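Local coordinates for protein glutathione peroxidase (Hypocrea jecorina, PDB 6VPD) that probably reduces hydroperoxides to alcohols with electrons drawn from thioredoxin, as a thioredoxin peroxidase of the glutathione peroxidase family, at residues 140-145 and 164-169; 27-32 and 50-55; 125-130 and 149-154; 69-74 and 114-119. All coordinates share one frame; numbering follows the deposited sequence.

Contact 1. Residues 140-145 and 164-169; sequences KEKPGL and GKVIGR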
loop_
_atom_site.group_PDB
_atom_site.type_symbol
_atom_site.label_atom_id
_atom_site.label_comp_id
_atom_site.label_asym_id
_atom_site.label_seq_id
_atom_site.Cartn_x
_atom_site.Cartn_y
_atom_site.Cartn_z
ATOM N N LYS A 140 1.827 14.626 -11.913
ATOM C CA LYS A 140 1.248 15.969 -11.871
ATOM C C LYS A 140 -0.222 15.955 -12.249
ATOM O O LYS A 140 -1.039 16.632 -11.615
ATOM C CB LYS A 140 1.988 16.911 -12.831
ATOM C CG LYS A 140 3.414 17.257 -12.434
ATOM C CD LYS A 140 3.441 18.137 -11.200
ATOM C CE LYS A 140 4.858 18.415 -10.746
ATOM N NZ LYS A 140 4.883 19.068 -9.410
ATOM N N GLU A 141 -0.576 15.214 -13.304
ATOM C CA GLU A 141 -1.946 15.248 -13.819
ATOM C C GLU A 141 -2.951 14.645 -12.850
ATOM O O GLU A 141 -4.128 15.016 -12.871
ATOM C CB GLU A 141 -2.017 14.529 -15.157
ATOM C CG GLU A 141 -1.414 15.360 -16.274
ATOM C CD GLU A 141 -2.116 16.713 -16.442
ATOM O OE1 GLU A 141 -1.428 17.761 -16.420
ATOM O OE2 GLU A 141 -3.366 16.725 -16.583
ATOM N N LYS A 142 -2.527 13.711 -12.008
ATOM C CA LYS A 142 -3.426 13.079 -11.051
ATOM C C LYS A 142 -2.624 12.781 -9.793
ATOM O O LYS A 142 -2.053 11.694 -9.640
ATOM C CB LYS A 142 -4.060 11.819 -11.627
ATOM C CG LYS A 142 -5.282 11.349 -10.849
ATOM C CD LYS A 142 -6.555 12.014 -11.295
ATOM C CE LYS A 142 -7.682 11.617 -10.362
ATOM N NZ LYS A 142 -8.857 12.553 -10.433
ATOM N N PRO A 143 -2.523 13.755 -8.890
ATOM C CA PRO A 143 -1.799 13.529 -7.641
ATOM C C PRO A 143 -2.440 12.444 -6.801
ATOM O O PRO A 143 -3.658 12.249 -6.812
ATOM C CB PRO A 143 -1.882 14.885 -6.957
ATOM C CG PRO A 143 -1.942 15.821 -8.117
ATOM C CD PRO A 143 -2.830 15.177 -9.081
ATOM N N GLY A 144 -1.592 11.727 -6.071
ATOM C CA GLY A 144 -2.056 10.733 -5.136
ATOM C C GLY A 144 -2.742 11.333 -3.932
ATOM O O GLY A 144 -3.181 12.488 -3.936
ATOM N N LEU A 145 -2.845 10.546 -2.876
ATOM C CA LEU A 145 -3.660 10.956 -1.743
ATOM C C LEU A 145 -3.038 12.157 -1.029
ATOM O O LEU A 145 -1.822 12.198 -0.790
ATOM C CB LEU A 145 -3.829 9.770 -0.801
ATOM C CG LEU A 145 -4.570 9.988 0.507
ATOM C CD1 LEU A 145 -6.087 9.759 0.347
ATOM C CD2 LEU A 145 -3.965 9.066 1.549
ATOM N N GLY A 164 -7.132 10.709 -23.715
ATOM C CA GLY A 164 -5.766 10.819 -23.248
ATOM C C GLY A 164 -5.543 11.602 -21.968
ATOM O O GLY A 164 -4.388 11.894 -21.640
ATOM N N LYS A 165 -6.593 11.965 -21.244
ATOM C CA LYS A 165 -6.445 12.583 -19.937
ATOM C C LYS A 165 -6.471 11.500 -18.865
ATOM O O LYS A 165 -7.142 10.474 -19.005
ATOM C CB LYS A 165 -7.570 13.588 -19.661
ATOM C CG LYS A 165 -7.953 14.472 -20.832
ATOM C CD LYS A 165 -7.116 15.750 -20.936
ATOM C CE LYS A 165 -7.801 16.769 -21.889
ATOM N NZ LYS A 165 -7.298 16.693 -23.293
ATOM N N VAL A 166 -5.736 11.732 -17.779
ATOM C CA VAL A 166 -5.771 10.800 -16.659
ATOM C C VAL A 166 -7.105 10.940 -15.950
ATOM O O VAL A 166 -7.439 12.014 -15.443
ATOM C CB VAL A 166 -4.600 11.044 -15.702
ATOM C CG1 VAL A 166 -4.625 10.026 -14.563
ATOM C CG2 VAL A 166 -3.306 10.963 -16.474
ATOM N N ILE A 167 -7.882 9.859 -15.918
ATOM C CA ILE A 167 -9.188 9.884 -15.273
ATOM C C ILE A 167 -9.199 9.174 -13.933
ATOM O O ILE A 167 -10.210 9.231 -13.241
ATOM C CB ILE A 167 -10.289 9.312 -16.190
ATOM C CG1 ILE A 167 -10.084 7.830 -16.446
ATOM C CG2 ILE A 167 -10.336 10.050 -17.538
ATOM C CD1 ILE A 167 -10.880 7.338 -17.657
ATOM N N GLY A 168 -8.114 8.520 -13.532
ATOM C CA GLY A 168 -8.142 7.785 -12.277
ATOM C C GLY A 168 -6.772 7.356 -11.787
ATOM O O GLY A 168 -5.914 6.994 -12.589
ATOM N N ARG A 169 -6.539 7.405 -10.481
ATOM C CA ARG A 169 -5.336 6.838 -9.894
ATOM C C ARG A 169 -5.719 6.036 -8.661
ATOM O O ARG A 169 -6.489 6.522 -7.829
ATOM C CB ARG A 169 -4.350 7.934 -9.526
ATOM C CG ARG A 169 -3.117 7.447 -8.792
ATOM C CD ARG A 169 -2.158 8.601 -8.592
ATOM N NE ARG A 169 -0.975 8.211 -7.860
ATOM C CZ ARG A 169 0.105 8.980 -7.740
ATOM N NH1 ARG A 169 0.148 10.190 -8.314
ATOM N NH2 ARG A 169 1.143 8.527 -7.035
#

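Contact 2. Residues 27-32 and 50-55; sequences TSFFDF and KVVLVV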
loop_
_atom_site.group_PDB
_atom_site.type_symbol
_atom_site.label_atom_id
_atom_site.label_comp_id
_atom_site.label_asym_id
_atom_site.label_seq_id
_atom_site.Cartn_x
_atom_site.Cartn_y
_atom_site.Cartn_z
ATOM N N THR A 27 -1.272 18.580 -22.963
ATOM C CA THR A 27 -0.650 17.333 -23.350
ATOM C C THR A 27 -1.653 16.196 -23.193
ATOM O O THR A 27 -2.573 16.245 -22.365
ATOM C CB THR A 27 0.592 17.066 -22.505
ATOM O OG1 THR A 27 1.235 18.303 -22.201
ATOM C CG2 THR A 27 1.575 16.187 -23.262
ATOM N N SER A 28 -1.488 15.183 -24.026
ATOM C CA SER A 28 -2.280 13.981 -23.955
ATOM C C SER A 28 -1.337 12.807 -23.780
ATOM O O SER A 28 -0.198 12.829 -24.259
ATOM C CB SER A 28 -3.114 13.773 -25.200
ATOM O OG SER A 28 -2.700 12.579 -25.843
ATOM N N PHE A 29 -1.834 11.785 -23.089
ATOM C CA PHE A 29 -1.055 10.581 -22.864
ATOM C C PHE A 29 -0.506 10.038 -24.169
ATOM O O PHE A 29 0.636 9.578 -24.228
ATOM C CB PHE A 29 -1.943 9.549 -22.153
ATOM C CG PHE A 29 -1.350 8.186 -22.043
ATOM C CD1 PHE A 29 -0.476 7.870 -21.009
ATOM C CD2 PHE A 29 -1.707 7.200 -22.935
ATOM C CE1 PHE A 29 0.054 6.585 -20.884
ATOM C CE2 PHE A 29 -1.181 5.928 -22.822
ATOM C CZ PHE A 29 -0.303 5.617 -21.787
ATOM N N PHE A 30 -1.281 10.120 -25.237
ATOM C CA PHE A 30 -0.798 9.553 -26.492
ATOM C C PHE A 30 0.293 10.402 -27.169
ATOM O O PHE A 30 0.790 9.995 -28.231
ATOM C CB PHE A 30 -1.987 9.323 -27.432
ATOM C CG PHE A 30 -3.138 8.557 -26.790
ATOM C CD1 PHE A 30 -3.038 7.193 -26.533
ATOM C CD2 PHE A 30 -4.320 9.208 -26.448
ATOM C CE1 PHE A 30 -4.098 6.497 -25.949
ATOM C CE2 PHE A 30 -5.376 8.520 -25.866
ATOM C CZ PHE A 30 -5.263 7.163 -25.620
ATOM N N ASP A 31 0.696 11.538 -26.580
ATOM C CA ASP A 31 1.872 12.273 -27.044
ATOM C C ASP A 31 3.188 11.581 -26.676
ATOM O O ASP A 31 4.242 11.959 -27.203
ATOM C CB ASP A 31 1.894 13.706 -26.466
ATOM C CG ASP A 31 0.753 14.596 -26.995
ATOM O OD1 ASP A 31 0.128 14.207 -28.001
ATOM O OD2 ASP A 31 0.483 15.679 -26.410
ATOM N N PHE A 32 3.170 10.594 -25.786
ATOM C CA PHE A 32 4.423 10.133 -25.205
ATOM C C PHE A 32 4.957 8.920 -25.954
ATOM O O PHE A 32 4.221 8.207 -26.638
ATOM C CB PHE A 32 4.243 9.791 -23.734
ATOM C CG PHE A 32 4.208 10.985 -22.824
ATOM C CD1 PHE A 32 3.013 11.621 -22.544
ATOM C CD2 PHE A 32 5.380 11.456 -22.221
ATOM C CE1 PHE A 32 2.988 12.724 -21.703
ATOM C CE2 PHE A 32 5.358 12.544 -21.376
ATOM C CZ PHE A 32 4.162 13.178 -21.115
ATOM N N LYS A 50 -8.182 4.795 -27.344
ATOM C CA LYS A 50 -8.463 3.616 -26.543
ATOM C C LYS A 50 -8.353 3.961 -25.065
ATOM O O LYS A 50 -7.837 5.014 -24.680
ATOM C CB LYS A 50 -7.504 2.468 -26.877
ATOM C CG LYS A 50 -7.208 2.288 -28.354
ATOM C CD LYS A 50 -8.386 1.686 -29.091
ATOM C CE LYS A 50 -7.955 1.089 -30.424
ATOM N NZ LYS A 50 -7.025 -0.037 -30.201
ATOM N N VAL A 51 -8.845 3.048 -24.231
ATOM C CA VAL A 51 -8.771 3.183 -22.782
ATOM C C VAL A 51 -7.557 2.393 -22.324
ATOM O O VAL A 51 -7.425 1.210 -22.657
ATOM C CB VAL A 51 -10.065 2.685 -22.109
ATOM C CG1 VAL A 51 -9.959 2.733 -20.592
ATOM C CG2 VAL A 51 -11.250 3.513 -22.587
ATOM N N VAL A 52 -6.659 3.051 -21.593
ATOM C CA VAL A 52 -5.362 2.499 -21.212
ATOM C C VAL A 52 -5.239 2.507 -19.688
ATOM O O VAL A 52 -5.536 3.516 -19.033
ATOM C CB VAL A 52 -4.194 3.289 -21.841
ATOM C CG1 VAL A 52 -2.870 2.582 -21.550
ATOM C CG2 VAL A 52 -4.391 3.489 -23.336
ATOM N N LEU A 53 -4.787 1.389 -19.130
ATOM C CA LEU A 53 -4.511 1.289 -17.709
ATOM C C LEU A 53 -3.008 1.116 -17.548
ATOM O O LEU A 53 -2.441 0.128 -18.025
ATOM C CB LEU A 53 -5.279 0.132 -17.072
ATOM C CG LEU A 53 -5.033 0.114 -15.557
ATOM C CD1 LEU A 53 -5.864 1.184 -14.819
ATOM C CD2 LEU A 53 -5.220 -1.248 -14.961
ATOM N N VAL A 54 -2.365 2.082 -16.896
ATOM C CA VAL A 54 -0.918 2.126 -16.767
ATOM C C VAL A 54 -0.607 1.651 -15.366
ATOM O O VAL A 54 -1.221 2.117 -14.402
ATOM C CB VAL A 54 -0.366 3.546 -17.008
ATOM C CG1 VAL A 54 1.110 3.605 -16.695
ATOM C CG2 VAL A 54 -0.619 4.013 -18.441
ATOM N N VAL A 55 0.294 0.687 -15.250
ATOM C CA VAL A 55 0.629 0.115 -13.955
ATOM C C VAL A 55 2.140 -0.120 -13.917
ATOM O O VAL A 55 2.727 -0.581 -14.902
ATOM C CB VAL A 55 -0.185 -1.168 -13.687
ATOM C CG1 VAL A 55 0.203 -2.253 -14.643
ATOM C CG2 VAL A 55 -0.001 -1.647 -12.254
#

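Contact 3. Residues 125-130 and 149-154; sequences NVNGDD and ERVKWN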
loop_
_atom_site.group_PDB
_atom_site.type_symbol
_atom_site.label_atom_id
_atom_site.label_comp_id
_atom_site.label_asym_id
_atom_site.label_seq_id
_atom_site.Cartn_x
_atom_site.Cartn_y
_atom_site.Cartn_z
ATOM N N ASN A 125 12.108 4.314 -14.323
ATOM C CA ASN A 125 11.954 4.893 -13.005
ATOM C C ASN A 125 10.668 5.696 -12.971
ATOM O O ASN A 125 10.409 6.497 -13.875
ATOM C CB ASN A 125 13.156 5.765 -12.663
ATOM C CG ASN A 125 14.368 4.940 -12.342
ATOM O OD1 ASN A 125 14.540 4.501 -11.209
ATOM N ND2 ASN A 125 15.190 4.673 -13.349
ATOM N N VAL A 126 9.847 5.455 -11.945
ATOM C CA VAL A 126 8.632 6.242 -11.780
ATOM C C VAL A 126 8.827 7.440 -10.871
ATOM O O VAL A 126 7.943 8.302 -10.820
ATOM C CB VAL A 126 7.456 5.397 -11.241
ATOM C CG1 VAL A 126 7.171 4.226 -12.175
ATOM C CG2 VAL A 126 7.711 4.919 -9.812
ATOM N N ASN A 127 9.956 7.534 -10.166
ATOM C CA ASN A 127 10.159 8.564 -9.153
ATOM C C ASN A 127 11.552 9.156 -9.270
ATOM O O ASN A 127 12.462 8.552 -9.832
ATOM C CB ASN A 127 9.966 8.010 -7.749
ATOM C CG ASN A 127 8.522 7.807 -7.422
ATOM O OD1 ASN A 127 7.673 8.540 -7.925
ATOM N ND2 ASN A 127 8.219 6.809 -6.597
ATOM N N GLY A 128 11.702 10.358 -8.736
ATOM C CA GLY A 128 12.958 11.064 -8.829
ATOM C C GLY A 128 13.039 11.934 -10.061
ATOM O O GLY A 128 12.149 11.961 -10.921
ATOM N N ASP A 129 14.147 12.678 -10.132
ATOM C CA ASP A 129 14.417 13.538 -11.276
ATOM C C ASP A 129 14.766 12.716 -12.503
ATOM O O ASP A 129 14.728 13.234 -13.629
ATOM C CB ASP A 129 15.552 14.515 -10.947
ATOM C CG ASP A 129 15.178 15.518 -9.853
ATOM O OD1 ASP A 129 14.092 16.143 -9.943
ATOM O OD2 ASP A 129 15.978 15.679 -8.901
ATOM N N ASP A 130 15.094 11.449 -12.283
ATOM C CA ASP A 130 15.337 10.446 -13.296
ATOM C C ASP A 130 14.065 9.749 -13.771
ATOM O O ASP A 130 14.154 8.832 -14.596
ATOM C CB ASP A 130 16.279 9.395 -12.721
ATOM C CG ASP A 130 15.705 8.752 -11.461
ATOM O OD1 ASP A 130 15.295 9.499 -10.543
ATOM O OD2 ASP A 130 15.612 7.503 -11.406
ATOM N N GLU A 149 2.468 13.347 -4.779
ATOM C CA GLU A 149 2.643 13.058 -6.190
ATOM C C GLU A 149 3.432 11.767 -6.437
ATOM O O GLU A 149 3.132 11.042 -7.396
ATOM C CB GLU A 149 3.306 14.276 -6.842
ATOM C CG GLU A 149 3.478 14.163 -8.317
ATOM C CD GLU A 149 3.983 15.442 -8.964
ATOM O OE1 GLU A 149 3.583 16.540 -8.495
ATOM O OE2 GLU A 149 4.781 15.336 -9.935
ATOM N N ARG A 150 4.388 11.430 -5.561
ATOM C CA ARG A 150 5.149 10.184 -5.670
ATOM C C ARG A 150 4.257 8.945 -5.712
ATOM O O ARG A 150 3.238 8.853 -5.018
ATOM C CB ARG A 150 6.130 10.046 -4.496
ATOM C CG ARG A 150 7.329 11.021 -4.504
ATOM C CD ARG A 150 8.367 10.554 -5.528
ATOM N NE ARG A 150 9.303 11.580 -5.990
ATOM C CZ ARG A 150 9.027 12.485 -6.923
ATOM N NH1 ARG A 150 7.823 12.480 -7.500
ATOM N NH2 ARG A 150 9.974 13.353 -7.282
ATOM N N VAL A 151 4.674 7.979 -6.537
ATOM C CA VAL A 151 4.167 6.617 -6.433
ATOM C C VAL A 151 4.720 5.975 -5.172
ATOM O O VAL A 151 5.936 5.966 -4.935
ATOM C CB VAL A 151 4.543 5.814 -7.682
ATOM C CG1 VAL A 151 4.032 4.393 -7.565
ATOM C CG2 VAL A 151 3.977 6.497 -8.923
ATOM N N LYS A 152 3.829 5.431 -4.353
ATOM C CA LYS A 152 4.227 4.923 -3.045
ATOM C C LYS A 152 4.849 3.536 -3.144
ATOM O O LYS A 152 5.845 3.258 -2.472
ATOM C CB LYS A 152 3.020 4.896 -2.106
ATOM C CG LYS A 152 2.267 6.221 -2.050
ATOM C CD LYS A 152 0.756 6.025 -1.819
ATOM C CE LYS A 152 -0.073 7.078 -2.585
ATOM N NZ LYS A 152 -1.551 6.850 -2.483
ATOM N N TRP A 153 4.298 2.664 -3.986
ATOM C CA TRP A 153 4.690 1.263 -3.985
ATOM C C TRP A 153 4.521 0.707 -5.396
ATOM O O TRP A 153 4.076 1.409 -6.314
ATOM C CB TRP A 153 3.864 0.509 -2.942
ATOM C CG TRP A 153 4.355 -0.864 -2.583
ATOM C CD1 TRP A 153 3.653 -2.043 -2.673
ATOM C CD2 TRP A 153 5.648 -1.207 -2.067
ATOM N NE1 TRP A 153 4.436 -3.096 -2.242
ATOM C CE2 TRP A 153 5.666 -2.611 -1.873
ATOM C CE3 TRP A 153 6.799 -0.470 -1.768
ATOM C CZ2 TRP A 153 6.791 -3.286 -1.390
ATOM C CZ3 TRP A 153 7.923 -1.145 -1.303
ATOM C CH2 TRP A 153 7.906 -2.535 -1.105
ATOM N N ASN A 154 4.894 -0.562 -5.577
ATOM C CA ASN A 154 4.620 -1.207 -6.852
ATOM C C ASN A 154 3.112 -1.247 -7.080
ATOM O O ASN A 154 2.320 -1.262 -6.130
ATOM C CB ASN A 154 5.188 -2.636 -6.901
ATOM C CG ASN A 154 6.616 -2.744 -6.388
ATOM O OD1 ASN A 154 7.564 -2.281 -7.025
ATOM N ND2 ASN A 154 6.779 -3.412 -5.252
#

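Contact 4. Residues 69-74 and 114-119; sequences NLESVY and QKVTFP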
loop_
_atom_site.group_PDB
_atom_site.type_symbol
_atom_site.label_atom_id
_atom_site.label_comp_id
_atom_site.label_asym_id
_atom_site.label_seq_id
_atom_site.Cartn_x
_atom_site.Cartn_y
_atom_site.Cartn_z
ATOM N N ASN A 69 -4.627 -10.859 -10.748
ATOM C CA ASN A 69 -5.782 -9.964 -10.752
ATOM C C ASN A 69 -5.757 -9.001 -11.938
ATOM O O ASN A 69 -6.808 -8.710 -12.529
ATOM C CB ASN A 69 -5.840 -9.186 -9.443
ATOM C CG ASN A 69 -6.271 -10.047 -8.282
ATOM O OD1 ASN A 69 -5.650 -10.041 -7.219
ATOM N ND2 ASN A 69 -7.346 -10.798 -8.480
ATOM N N LEU A 70 -4.576 -8.486 -12.292
ATOM C CA LEU A 70 -4.484 -7.601 -13.450
ATOM C C LEU A 70 -4.627 -8.372 -14.753
ATOM O O LEU A 70 -5.200 -7.856 -15.719
ATOM C CB LEU A 70 -3.173 -6.794 -13.437
ATOM C CG LEU A 70 -3.191 -5.605 -12.461
ATOM C CD1 LEU A 70 -1.911 -5.457 -11.651
ATOM C CD2 LEU A 70 -3.550 -4.307 -13.196
ATOM N N GLU A 71 -4.120 -9.605 -14.813
ATOM C CA GLU A 71 -4.436 -10.448 -15.960
ATOM C C GLU A 71 -5.933 -10.754 -16.040
ATOM O O GLU A 71 -6.496 -10.832 -17.137
ATOM C CB GLU A 71 -3.621 -11.732 -15.892
ATOM C CG GLU A 71 -3.768 -12.629 -17.093
ATOM C CD GLU A 71 -3.291 -11.986 -18.379
ATOM O OE1 GLU A 71 -3.709 -12.440 -19.467
ATOM O OE2 GLU A 71 -2.486 -11.032 -18.314
ATOM N N SER A 72 -6.601 -10.885 -14.891
ATOM C CA SER A 72 -8.014 -11.243 -14.867
ATOM C C SER A 72 -8.902 -10.101 -15.364
ATOM O O SER A 72 -9.792 -10.314 -16.191
ATOM C CB SER A 72 -8.402 -11.677 -13.453
ATOM O OG SER A 72 -9.806 -11.768 -13.306
ATOM N N VAL A 73 -8.684 -8.881 -14.868
ATOM C CA VAL A 73 -9.444 -7.730 -15.360
ATOM C C VAL A 73 -9.201 -7.514 -16.852
ATOM O O VAL A 73 -10.096 -7.079 -17.581
ATOM C CB VAL A 73 -9.092 -6.473 -14.534
ATOM C CG1 VAL A 73 -9.897 -5.263 -15.007
ATOM C CG2 VAL A 73 -9.350 -6.720 -13.067
ATOM N N TYR A 74 -8.006 -7.842 -17.335
ATOM C CA TYR A 74 -7.674 -7.642 -18.746
ATOM C C TYR A 74 -8.333 -8.677 -19.642
ATOM O O TYR A 74 -8.716 -8.363 -20.772
ATOM C CB TYR A 74 -6.166 -7.701 -18.943
ATOM C CG TYR A 74 -5.717 -7.575 -20.375
ATOM C CD1 TYR A 74 -5.923 -6.398 -21.091
ATOM C CD2 TYR A 74 -5.044 -8.619 -21.001
ATOM C CE1 TYR A 74 -5.487 -6.273 -22.390
ATOM C CE2 TYR A 74 -4.600 -8.504 -22.299
ATOM C CZ TYR A 74 -4.821 -7.333 -22.990
ATOM O OH TYR A 74 -4.379 -7.230 -24.288
ATOM N N GLN A 114 1.815 -16.258 -12.249
ATOM C CA GLN A 114 2.214 -14.869 -12.459
ATOM C C GLN A 114 2.617 -14.615 -13.916
ATOM O O GLN A 114 3.540 -13.844 -14.193
ATOM C CB GLN A 114 3.362 -14.485 -11.515
ATOM N N LYS A 115 1.928 -15.263 -14.847
ATOM C CA LYS A 115 2.102 -14.966 -16.260
ATOM C C LYS A 115 0.983 -14.034 -16.700
ATOM O O LYS A 115 -0.160 -14.165 -16.250
ATOM C CB LYS A 115 2.108 -16.239 -17.112
ATOM C CG LYS A 115 2.848 -16.069 -18.426
ATOM C CD LYS A 115 4.119 -15.243 -18.219
ATOM C CE LYS A 115 4.944 -15.144 -19.498
ATOM N NZ LYS A 115 5.802 -13.923 -19.521
ATOM N N VAL A 116 1.328 -13.064 -17.547
ATOM C CA VAL A 116 0.377 -12.077 -18.027
ATOM C C VAL A 116 0.444 -12.049 -19.546
ATOM O O VAL A 116 1.419 -12.489 -20.153
ATOM C CB VAL A 116 0.636 -10.669 -17.445
ATOM C CG1 VAL A 116 0.983 -10.758 -15.968
ATOM C CG2 VAL A 116 1.721 -9.953 -18.229
ATOM N N THR A 117 -0.617 -11.526 -20.161
ATOM C CA THR A 117 -0.673 -11.409 -21.615
ATOM C C THR A 117 -0.638 -9.975 -22.130
ATOM O O THR A 117 -0.333 -9.779 -23.309
ATOM C CB THR A 117 -1.934 -12.099 -22.163
ATOM O OG1 THR A 117 -3.072 -11.709 -21.385
ATOM C CG2 THR A 117 -1.785 -13.611 -22.103
ATOM N N PHE A 118 -0.931 -8.975 -21.289
ATOM C CA PHE A 118 -0.882 -7.589 -21.729
ATOM C C PHE A 118 0.562 -7.159 -21.943
ATOM O O PHE A 118 1.486 -7.760 -21.386
ATOM C CB PHE A 118 -1.559 -6.661 -20.719
ATOM C CG PHE A 118 -1.139 -6.880 -19.293
ATOM C CD1 PHE A 118 0.006 -6.279 -18.791
ATOM C CD2 PHE A 118 -1.921 -7.658 -18.438
ATOM C CE1 PHE A 118 0.387 -6.469 -17.467
ATOM C CE2 PHE A 118 -1.554 -7.855 -17.117
ATOM C CZ PHE A 118 -0.394 -7.260 -16.627
ATOM N N PRO A 119 0.781 -6.133 -22.764
ATOM C CA PRO A 119 2.154 -5.674 -23.017
ATOM C C PRO A 119 2.846 -5.240 -21.729
ATOM O O PRO A 119 2.315 -4.441 -20.950
ATOM C CB PRO A 119 1.971 -4.493 -23.982
ATOM C CG PRO A 119 0.608 -4.723 -24.620
ATOM C CD PRO A 119 -0.219 -5.410 -23.573
#

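Contact 1. Residues 140-145 and 164-169
At the edge of the mixed sheet, K142, the residue that leaves helix 133-141, lies against V166 and R169 of the outermost strand 166-170. The touching parts of the two segments run nearly parallel, 5° apart. K142 CB packs on V166 CG1 at 3.5 Å, and its CG passes R169 CB at 3.8 Å, the two long side chains running in opposite directions. Beside them, E141 CB meets the other methyl of the valine, V166 CG2.

R169 carries the polar part. Its chain is extended from CG to NE, and NH1 donates to K142 O over 3.0 Å with an N-H...O angle of 163°. The bond lies in the carbonyl plane and close to the guanidinium plane, while G144 CA sits 3.7 Å above the latter plane, over one face, toward the rim. E156 takes NE in a salt bridge and the carbonyl of E149 takes NH2, which together fix the rotation of the guanidinium. An alanine in place of R169 would probably leave K142 O without this donor and E156 without its charge partner. The strand has a classic beta bulge at I167 and G168, opposite L159; a helix end packed on an edge strand belongs to the thioredoxin fold.

Contact 2. Residues 27-32 and 50-55
F29 and V52 face each other with their CA atoms 9.3 Å apart, and F30 and K50 stand at a similar spacing; the short 3-10 turn of residues 29-31 reaches strand 51-58 and the residue before it with two phenylalanine rings, which meet valine side chains and the carbonyl of K50. No hydrogen bond joins the two segments. The turn is held from within: D31 N bonds to S28 O, and S28 N donates to D31 OD2 at 3.1 Å, meeting the oxygen from above the carboxylate plane. A weak bond from F30 N to S28 OG adds to it.

The CB atoms of F29 and F30 both point toward the strand. F29 has CG anti to its backbone N (chi1 171°), and its far end meets V54 tip to tip, CE1 lying 3.6 Å from CG2 of V54. The same ring crosses V52 at about a right angle, with F29 CE2 4.0 Å from V52 CG1. F30 comes from beside it, tip to tip with V52, its CE1 4.0 Å from V52 CG2, while F30 CZ points its ring edge at K50 O, 3.5 Å away. F29 CD2 also lies 3.8 Å above the plane of the F30 ring, toward the rim.

L134 and W137 of helix 133-141 pack on F29 as well. An alanine in place of F29 would probably open a gap between V52, V54 and that helix and leave the F30 ring less firmly held. V52 and V54 thus turn to the face of the central sheet that helix 133-141 covers, an apolar layer characteristic of the thioredoxin fold.

Contact 3. Residues 125-130 and 149-154
N127 meets R150 and V151 along its whole length, beginning at CB, which packs against R150 CD at 3.7 Å. Its chi1 of -76° sets CG anti to its own carbonyl carbon, where it again lies close to R150 CD. At the tip the two amide atoms part. OD1 accepts a weak hydrogen bond from V151 N, 3.4 Å long, and K139 NZ adds another weak one. ND2 donates to V151 O over 2.9 Å with an N-H...O angle of 147°, on a lone pair of that carbonyl and near the plane of the amide. One side chain therefore pairs with both backbone polar groups of V151, which fixes the turn of the amide about its chi2 bond.

The two loops flank helix 133-141 of the thioredoxin fold, one leading into it from the side of strand 85-92, the other leaving it for strand 157-160, so N127 ties the approach to the exit. R150 bends at chi2, which brings CD to the N127 amide, and the two side chains run alongside one another in opposite senses, their amide and guanidinium planes 24° apart. Farther out, G128 N lies 3.5 Å above the plane of the R150 guanidinium, over one face, toward the rim. K139 NZ stands near R150 NH1, a closeness of like charges that the carboxylate of D129 may partly offset. On the buried side V126 crosses V151 at about a right angle, V126 CG2 3.9 Å from V151 CB, and N56 of strand 51-58 packs on both valines.

Contact 4. Residues 69-74 and 114-119
E71 turns its CG anti to the backbone N (chi1 -175°) and bends at chi2 (62°), which carries CD, the carboxylate carbon, to the T117 backbone. F118 has CG between its backbone N and carbonyl carbon, and from there its ring presents an edge to Y74. T117 N donates to E71 OE2 over 2.7 Å, reaching the oxygen from above the carboxylate plane, at an N-H...O angle of 161°. F118 CB sits 3.9 Å from the centroid of the Y74 ring, almost on its normal, a CH-pi contact.

These residues join helix 64-80 to the loop that follows strand 85-92. The helix connects the neighbouring parallel strands 51-58 and 85-92, a beta-alpha-beta crossover of the thioredoxin fold, and C61, the predicted active-site residue, lies just before it; the K115 side chain is about 10 Å from that of C61.

The F118 ring and the Y74 face form a T-shaped pair, centroids 5.9 Å apart. F118 CE2 touches L70 CB at 4.2 Å, and V116 CG2 lies 3.7 Å above the centre of the F118 ring, so the ring is held between helix and loop. V87 of strand 85-92 packs on both Y74 and F118.

Overall arrangement
From the N terminus, contact 2 closes first, bringing the turn before strand 33-35 back onto strand 51-58. Contact 4 follows, closing a long loop that includes strand 85-92 and joining helix 64-80 to the segment that precedes helix 133-141. Contacts 3 and 1 come last and cross, their segments alternating: contact 3 joins the loops before and after helix 133-141, contact 1 the helix end to strand 166-170. They meet directly, K140 NZ forming a salt bridge with E149 OE1. Contacts 1 and 2 touch where G164 O probably accepts from F29 N. L53 packs on L70, linking contacts 2 and 4, whose centres lie about 18 Å apart on opposite sides of the chain's centre.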